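Local coordinates for protein HTH-type transcriptional repressor PhnF (Mycobacterium smegmatis, PDB 3F8M) that represses transcription of the phnDCE operon for phosphate uptake when phosphate is available, by binding DNA, at residues R58-L61 / R65-R68; S166-I171 / L209-Y214; S226-R229 / T234-A237. One frame throughout, in Å; residues are numbered along the deposited sequence.

How the interactions relate
Followed from the N terminus, the three contacts come in series, and none nests within or crosses another. Interaction 1 closes a very short loop in the DNA-binding domain, where helix 50-62 gives way to strand 66-69. Interaction 2 closes a longer loop, of 37 intervening residues, and ties helix 167-173 to strand 206-214 of the UTRA domain. Interaction 3 closes a connection of four residues between the last two strands. Interactions 2 and 3 touch where strands 206-214 and 220-229 lie side by side. Interaction 1 touches neither: its centre is about 33 Å from that of interaction 2 and about 20 Å from that of interaction 3, whose nearest atoms are about 9 Å away.

Interaction 1 of 3, residues R58-L61 / R65-R68; sequences RELL and RVER
Between Leu60 and Arg65 the chain turns back on itself at the end of a helix, and Arg65 N donates to Leu60 O at 2.9 Å, with an N-H...O angle of 156°. A water bridges the next pair of carbonyls, donating to Leu61 O and to Val66 O. Val66 is the wedge beneath this turn. A chi1 of -57° puts its CG2 between the backbone N and the carbonyl carbon, where it meets Leu61 N at 3.5 Å and Leu60 CB at 3.8 Å. The flanking arginines extend the packing at both ends. Arg65, bent at chi3, crosses Leu60 at a slant and brings NH1 to 3.7 Å from Leu60 CD2, while the same NH1 forms a salt bridge with Asp24 of helix 15-29. Arg68 runs at about a right angle to Leu61, whose CD1 rests 3.8 Å above one face of the Arg68 guanidinium, nearer its rim than its middle. Leu60 also packs against Leu23 and Leu27. The second helix of the predicted helix-turn-helix, running on past the motif and fastened to the first strand of the two-stranded antiparallel wing, is characteristic of the winged helix-turn-helix domain of GntR regulators.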
loop_
_atom_site.group_PDB
_atom_site.type_symbol
_atom_site.label_atom_id
_atom_site.label_comp_id
_atom_site.label_asym_id
_atom_site.label_seq_id
_atom_site.Cartn_x
_atom_site.Cartn_y
_atom_site.Cartn_z
ATOM N N ARG A 58 17.066 12.232 13.171
ATOM C CA ARG A 58 16.125 12.273 12.074
ATOM C C ARG A 58 16.235 11.060 11.122
ATOM O O ARG A 58 15.201 10.544 10.659
ATOM C CB ARG A 58 16.228 13.617 11.341
ATOM C CG ARG A 58 15.269 13.717 10.214
ATOM C CD ARG A 58 14.449 14.979 10.232
ATOM N NE ARG A 58 13.604 14.921 9.058
ATOM C CZ ARG A 58 13.608 15.836 8.096
ATOM N NH1 ARG A 58 14.367 16.932 8.211
ATOM N NH2 ARG A 58 12.823 15.662 7.046
ATOM N N GLU A 59 17.455 10.569 10.898
ATOM C CA GLU A 59 17.687 9.371 10.076
ATOM C C GLU A 59 17.114 8.124 10.777
ATOM O O GLU A 59 16.492 7.270 10.139
ATOM C CB GLU A 59 19.175 9.183 9.783
ATOM C CG GLU A 59 19.781 10.298 8.877
ATOM C CD GLU A 59 21.313 10.237 8.785
ATOM O OE1 GLU A 59 21.881 9.191 9.163
ATOM O OE2 GLU A 59 21.952 11.238 8.357
ATOM N N LEU A 60 17.311 8.041 12.089
ATOM C CA LEU A 60 16.712 6.963 12.870
ATOM C C LEU A 60 15.199 6.999 12.800
ATOM O O LEU A 60 14.554 5.933 12.791
ATOM C CB LEU A 60 17.170 7.042 14.324
ATOM C CG LEU A 60 18.642 6.703 14.543
ATOM C CD1 LEU A 60 19.065 7.115 15.938
ATOM C CD2 LEU A 60 18.918 5.214 14.322
ATOM N N LEU A 61 14.628 8.208 12.772
ATOM C CA LEU A 61 13.196 8.383 12.773
ATOM C C LEU A 61 12.620 7.902 11.449
ATOM O O LEU A 61 11.596 7.219 11.412
ATOM C CB LEU A 61 12.810 9.839 12.999
ATOM C CG LEU A 61 11.324 10.146 13.273
ATOM C CD1 LEU A 61 11.203 11.346 14.216
ATOM C CD2 LEU A 61 10.426 10.358 12.001
ATOM N N ARG A 65 12.991 3.714 13.836
ATOM C CA ARG A 65 13.636 3.199 15.022
ATOM C C ARG A 65 13.441 4.080 16.248
ATOM O O ARG A 65 13.653 3.629 17.382
ATOM C CB ARG A 65 15.120 2.977 14.750
ATOM C CG ARG A 65 15.385 1.884 13.717
ATOM C CD ARG A 65 16.864 1.690 13.494
ATOM N NE ARG A 65 17.466 0.939 14.590
ATOM C CZ ARG A 65 18.777 0.894 14.854
ATOM N NH1 ARG A 65 19.642 1.564 14.086
ATOM N NH2 ARG A 65 19.227 0.173 15.887
ATOM N N VAL A 66 13.038 5.332 16.014
ATOM C CA VAL A 66 12.720 6.274 17.069
ATOM C C VAL A 66 11.510 7.060 16.638
ATOM O O VAL A 66 11.100 7.009 15.458
ATOM C CB VAL A 66 13.911 7.253 17.397
ATOM C CG1 VAL A 66 15.144 6.474 17.773
ATOM C CG2 VAL A 66 14.169 8.261 16.231
ATOM N N GLU A 67 10.906 7.782 17.570
ATOM C CA GLU A 67 9.788 8.626 17.220
ATOM C C GLU A 67 9.768 9.813 18.173
ATOM O O GLU A 67 10.408 9.749 19.212
ATOM C CB GLU A 67 8.482 7.843 17.330
ATOM C CG GLU A 67 7.979 7.619 18.740
ATOM C CD GLU A 67 6.907 6.543 18.758
ATOM O OE1 GLU A 67 6.436 6.135 17.667
ATOM O OE2 GLU A 67 6.555 6.095 19.848
ATOM N N ARG A 68 9.049 10.881 17.817
ATOM C CA ARG A 68 8.911 12.033 18.707
ATOM C C ARG A 68 7.796 11.832 19.727
ATOM O O ARG A 68 6.776 11.211 19.435
ATOM C CB ARG A 68 8.664 13.317 17.918
ATOM C CG ARG A 68 9.713 13.591 16.834
ATOM C CD ARG A 68 10.938 14.360 17.337
ATOM N NE ARG A 68 11.685 14.911 16.196
ATOM C CZ ARG A 68 12.883 14.497 15.773
ATOM N NH1 ARG A 68 13.539 13.524 16.394
ATOM N NH2 ARG A 68 13.446 15.078 14.721
HETATM O O HOH W 1 9.290 6.672 13.472
#

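Interaction 2 of 3, residues S166-I171 / L209-Y214; sequences SLYAEI and LNRVSY
The Tyr168 ring and the Arg211 guanidinium meet edge to edge, their planes 29° apart and nearly coplanar, while Phe178 stacks on the Tyr168 ring. The two side chains come from opposite directions. Arg211 NH1 lies near the plane of the ring at its hydroxyl end, 3.6 Å from Tyr168 CE2, and donates to Tyr168 OH over 3.0 Å. That bond is bent, with an N-H...O angle of 148°, and the oxygen is tilted out of the guanidinium plane. The arginine chain contributes its methylene too: the extended chi1 and chi2 bring CD to 3.3 Å from Tyr168 OH, and the bend at chi3 (-60°) then turns the guanidinium so that NH1 reaches the same oxygen. Helix 167-173 is thereby joined to strand 206-214 in the antiparallel sheet of the UTRA domain, a fold related to chorismate lyase. Beyond the pair, Arg211 NH2 has a salt bridge with Asp183 and a hydrogen bond to Gly85 O, so the guanidinium is held at several points and its rotation is restricted. Ser213 OG stands 3.7 Å from Tyr168 OH, and Glu222 OE2 links the two, hydrogen-bonded to Ser213 OG and weakly to Tyr168 OH. At the start of the helix, Ser166 is the N-cap: its OG accepts from Ala169 N at 3.0 Å, a bond that spans the position of Tyr168.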
loop_
_atom_site.group_PDB
_atom_site.type_symbol
_atom_site.label_atom_id
_atom_site.label_comp_id
_atom_site.label_asym_id
_atom_site.label_seq_id
_atom_site.Cartn_x
_atom_site.Cartn_y
_atom_site.Cartn_z
ATOM N N SER A 166 8.282 -20.586 5.289
ATOM C CA SER A 166 7.737 -19.900 4.107
ATOM C C SER A 166 6.975 -20.902 3.218
ATOM O O SER A 166 7.539 -21.899 2.759
ATOM C CB SER A 166 8.865 -19.223 3.313
ATOM O OG SER A 166 8.452 -18.980 1.988
ATOM N N LEU A 167 5.691 -20.625 2.962
ATOM C CA LEU A 167 4.930 -21.442 2.013
ATOM C C LEU A 167 5.503 -21.270 0.591
ATOM O O LEU A 167 5.509 -22.231 -0.223
ATOM C CB LEU A 167 3.441 -21.032 2.026
ATOM C CG LEU A 167 2.489 -21.824 1.139
ATOM C CD1 LEU A 167 2.487 -23.350 1.465
ATOM C CD2 LEU A 167 1.085 -21.240 1.246
ATOM N N TYR A 168 6.014 -20.075 0.276
ATOM C CA TYR A 168 6.542 -19.881 -1.077
ATOM C C TYR A 168 7.753 -20.793 -1.332
ATOM O O TYR A 168 7.916 -21.361 -2.427
ATOM C CB TYR A 168 6.922 -18.413 -1.278
ATOM C CG TYR A 168 5.742 -17.492 -1.563
ATOM C CD1 TYR A 168 4.439 -17.839 -1.203
ATOM C CD2 TYR A 168 5.943 -16.242 -2.156
ATOM C CE1 TYR A 168 3.365 -16.997 -1.464
ATOM C CE2 TYR A 168 4.874 -15.379 -2.388
ATOM C CZ TYR A 168 3.591 -15.770 -2.059
ATOM O OH TYR A 168 2.541 -14.920 -2.336
ATOM N N ALA A 169 8.576 -20.979 -0.312
ATOM C CA ALA A 169 9.752 -21.872 -0.446
ATOM C C ALA A 169 9.294 -23.319 -0.643
ATOM O O ALA A 169 9.841 -24.060 -1.471
ATOM C CB ALA A 169 10.677 -21.744 0.784
ATOM N N GLU A 170 8.251 -23.700 0.084
ATOM C CA GLU A 170 7.693 -25.040 -0.069
ATOM C C GLU A 170 7.119 -25.255 -1.452
ATOM O O GLU A 170 7.291 -26.322 -2.049
ATOM C CB GLU A 170 6.635 -25.324 1.009
ATOM C CG GLU A 170 5.825 -26.624 0.751
ATOM C CD GLU A 170 6.638 -27.883 1.029
ATOM O OE1 GLU A 170 7.637 -27.766 1.757
ATOM O OE2 GLU A 170 6.261 -28.974 0.556
ATOM N N ILE A 171 6.404 -24.260 -1.953
ATOM C CA ILE A 171 5.852 -24.356 -3.296
ATOM C C ILE A 171 6.972 -24.399 -4.353
ATOM O O ILE A 171 6.927 -25.224 -5.290
ATOM C CB ILE A 171 4.744 -23.281 -3.554
ATOM C CG1 ILE A 171 3.503 -23.606 -2.730
ATOM C CG2 ILE A 171 4.410 -23.172 -5.102
ATOM C CD1 ILE A 171 2.371 -22.527 -2.676
ATOM N N LEU A 209 -4.395 -6.675 1.708
ATOM C CA LEU A 209 -3.862 -7.055 0.415
ATOM C C LEU A 209 -4.528 -8.312 -0.075
ATOM O O LEU A 209 -4.719 -9.234 0.695
ATOM C CB LEU A 209 -2.365 -7.344 0.485
ATOM C CG LEU A 209 -1.585 -6.049 0.365
ATOM C CD1 LEU A 209 -1.669 -5.361 1.698
ATOM C CD2 LEU A 209 -0.174 -6.316 -0.040
ATOM N N ASN A 210 -4.833 -8.338 -1.358
ATOM C CA ASN A 210 -5.334 -9.546 -2.011
ATOM C C ASN A 210 -4.437 -9.880 -3.150
ATOM O O ASN A 210 -4.181 -9.023 -3.999
ATOM C CB ASN A 210 -6.770 -9.317 -2.503
ATOM C CG ASN A 210 -7.747 -9.501 -1.406
ATOM O OD1 ASN A 210 -7.882 -10.617 -0.876
ATOM N ND2 ASN A 210 -8.356 -8.402 -0.959
ATOM N N ARG A 211 -3.921 -11.114 -3.165
ATOM C CA ARG A 211 -2.968 -11.541 -4.185
ATOM C C ARG A 211 -3.419 -12.795 -4.895
ATOM O O ARG A 211 -3.973 -13.681 -4.267
ATOM C CB ARG A 211 -1.626 -11.840 -3.544
ATOM C CG ARG A 211 -0.701 -12.690 -4.426
ATOM C CD ARG A 211 0.714 -12.712 -3.893
ATOM N NE ARG A 211 1.312 -11.377 -3.820
ATOM C CZ ARG A 211 2.597 -11.172 -3.548
ATOM N NH1 ARG A 211 3.407 -12.206 -3.326
ATOM N NH2 ARG A 211 3.083 -9.946 -3.506
ATOM N N VAL A 212 -3.189 -12.861 -6.200
ATOM C CA VAL A 212 -3.233 -14.120 -6.923
ATOM C C VAL A 212 -1.831 -14.264 -7.502
ATOM O O VAL A 212 -1.283 -13.299 -8.072
ATOM C CB VAL A 212 -4.273 -14.162 -8.062
ATOM C CG1 VAL A 212 -4.350 -15.567 -8.650
ATOM C CG2 VAL A 212 -5.665 -13.709 -7.546
ATOM N N SER A 213 -1.267 -15.459 -7.358
ATOM C CA SER A 213 0.046 -15.768 -7.900
ATOM C C SER A 213 -0.109 -16.802 -8.982
ATOM O O SER A 213 -0.986 -17.676 -8.902
ATOM C CB SER A 213 0.991 -16.328 -6.823
ATOM O OG SER A 213 1.152 -15.431 -5.770
ATOM N N TYR A 214 0.780 -16.704 -9.969
ATOM C CA TYR A 214 0.778 -17.523 -11.151
ATOM C C TYR A 214 2.180 -18.094 -11.408
ATOM O O TYR A 214 3.204 -17.429 -11.175
ATOM C CB TYR A 214 0.350 -16.688 -12.371
ATOM C CG TYR A 214 -1.038 -16.082 -12.244
ATOM C CD1 TYR A 214 -2.153 -16.796 -12.644
ATOM C CD2 TYR A 214 -1.203 -14.807 -11.715
ATOM C CE1 TYR A 214 -3.432 -16.244 -12.512
ATOM C CE2 TYR A 214 -2.455 -14.244 -11.578
ATOM C CZ TYR A 214 -3.551 -14.959 -11.983
ATOM O OH TYR A 214 -4.770 -14.391 -11.856
#

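Interaction 3 of 3, residues S226-R229 / T234-A237; sequences SLYR and TFTA
Tyr228 and Phe235 form an offset edge-to-face (T-shaped) aromatic pair that joins strand 220-229 of the antiparallel UTRA sheet to the next strand, 233-240, which pairs with 80-83. The edge of Phe235 is turned toward the face of Tyr228, with the ring planes 72° apart and the centroids separated by 5.4 Å. The tight part is small: Phe235 CZ comes to 3.6 Å from both Tyr228 CD2 and Tyr228 CE2, meeting one side of the tyrosine ring and not its middle. Away from this point the packing thins quickly, and Phe235 CE2 is already 4.1 Å from Tyr228 CD2. The closest pair of CA atoms, those of Tyr228 and Thr234, is still 9.4 Å apart, and the two aromatic side chains span the distance. Tyr228 directs its CB toward the partner strand, whereas that of Phe235 leaves its strand at a slant; a chi1 of -70°, which sets CG beside the backbone N, carries the ring end over to its partner. Both rings are buried, and Phe235 also meets Phe207 edge to face. The looser side, beyond Phe235, is covered by the second subunit: its Ile185 packs on Phe235, and residues 235 to 237 pair with one of its strands in an antiparallel beta ladder. The hydroxyl end of the tyrosine turns to strand 80-83, where Tyr228 OH makes a weak hydrogen bond with Gln82 NE2.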
loop_
_atom_site.group_PDB
_atom_site.type_symbol
_atom_site.label_atom_id
_atom_site.label_comp_id
_atom_site.label_asym_id
_atom_site.label_seq_id
_atom_site.Cartn_x
_atom_site.Cartn_y
_atom_site.Cartn_z
ATOM N N SER A 226 -4.136 -10.896 3.021
ATOM C CA SER A 226 -3.296 -10.607 4.179
ATOM C C SER A 226 -3.842 -9.331 4.827
ATOM O O SER A 226 -4.015 -8.336 4.129
ATOM C CB SER A 226 -1.866 -10.413 3.725
ATOM O OG SER A 226 -1.451 -11.468 2.857
ATOM N N LEU A 227 -4.183 -9.381 6.114
ATOM C CA LEU A 227 -4.681 -8.222 6.823
ATOM C C LEU A 227 -3.586 -7.849 7.830
ATOM O O LEU A 227 -3.310 -8.629 8.750
ATOM C CB LEU A 227 -6.002 -8.542 7.514
ATOM C CG LEU A 227 -6.682 -7.392 8.267
ATOM C CD1 LEU A 227 -7.503 -6.529 7.283
ATOM C CD2 LEU A 227 -7.554 -7.875 9.448
ATOM N N TYR A 228 -2.943 -6.685 7.628
ATOM C CA TYR A 228 -1.798 -6.278 8.455
ATOM C C TYR A 228 -2.153 -5.029 9.261
ATOM O O TYR A 228 -2.843 -4.162 8.742
ATOM C CB TYR A 228 -0.637 -5.897 7.549
ATOM C CG TYR A 228 0.100 -7.012 6.816
ATOM C CD1 TYR A 228 1.044 -7.787 7.491
ATOM C CD2 TYR A 228 -0.110 -7.254 5.460
ATOM C CE1 TYR A 228 1.749 -8.796 6.837
ATOM C CE2 TYR A 228 0.605 -8.276 4.776
ATOM C CZ TYR A 228 1.525 -9.028 5.487
ATOM O OH TYR A 228 2.260 -10.034 4.898
ATOM N N ARG A 229 -1.683 -4.952 10.506
ATOM C CA ARG A 229 -1.866 -3.721 11.314
ATOM C C ARG A 229 -1.021 -2.636 10.690
ATOM O O ARG A 229 0.175 -2.821 10.478
ATOM C CB ARG A 229 -1.406 -3.949 12.757
ATOM C CG ARG A 229 -2.337 -4.828 13.592
ATOM C CD ARG A 229 -1.714 -5.062 14.977
ATOM N NE ARG A 229 -1.515 -3.769 15.660
ATOM C CZ ARG A 229 -1.979 -3.497 16.876
ATOM N NH1 ARG A 229 -2.666 -4.412 17.546
ATOM N NH2 ARG A 229 -1.750 -2.304 17.434
ATOM N N THR A 234 5.068 -1.525 6.838
ATOM C CA THR A 234 5.229 -0.613 5.706
ATOM C C THR A 234 5.500 -1.431 4.479
ATOM O O THR A 234 6.290 -2.360 4.540
ATOM C CB THR A 234 6.428 0.337 5.918
ATOM O OG1 THR A 234 6.180 1.124 7.074
ATOM C CG2 THR A 234 6.610 1.230 4.753
ATOM N N PHE A 235 4.874 -1.090 3.355
ATOM C CA PHE A 235 5.236 -1.700 2.088
ATOM C C PHE A 235 6.066 -0.776 1.237
ATOM O O PHE A 235 5.828 0.422 1.222
ATOM C CB PHE A 235 3.985 -2.128 1.336
ATOM C CG PHE A 235 3.287 -3.279 1.975
ATOM C CD1 PHE A 235 3.816 -4.565 1.865
ATOM C CD2 PHE A 235 2.151 -3.082 2.712
ATOM C CE1 PHE A 235 3.198 -5.623 2.468
ATOM C CE2 PHE A 235 1.532 -4.142 3.334
ATOM C CZ PHE A 235 2.053 -5.413 3.203
ATOM N N THR A 236 7.050 -1.341 0.551
ATOM C CA THR A 236 7.918 -0.610 -0.354
ATOM C C THR A 236 7.836 -1.257 -1.729
ATOM O O THR A 236 7.655 -2.474 -1.857
ATOM C CB THR A 236 9.394 -0.617 0.083
ATOM O OG1 THR A 236 9.944 -1.917 -0.141
ATOM C CG2 THR A 236 9.558 -0.236 1.568
ATOM N N ALA A 237 7.958 -0.438 -2.761
ATOM C CA ALA A 237 7.811 -0.925 -4.116
ATOM C C ALA A 237 8.736 -0.119 -4.982
ATOM O O ALA A 237 8.661 1.121 -5.024
ATOM C CB ALA A 237 6.358 -0.825 -4.573
#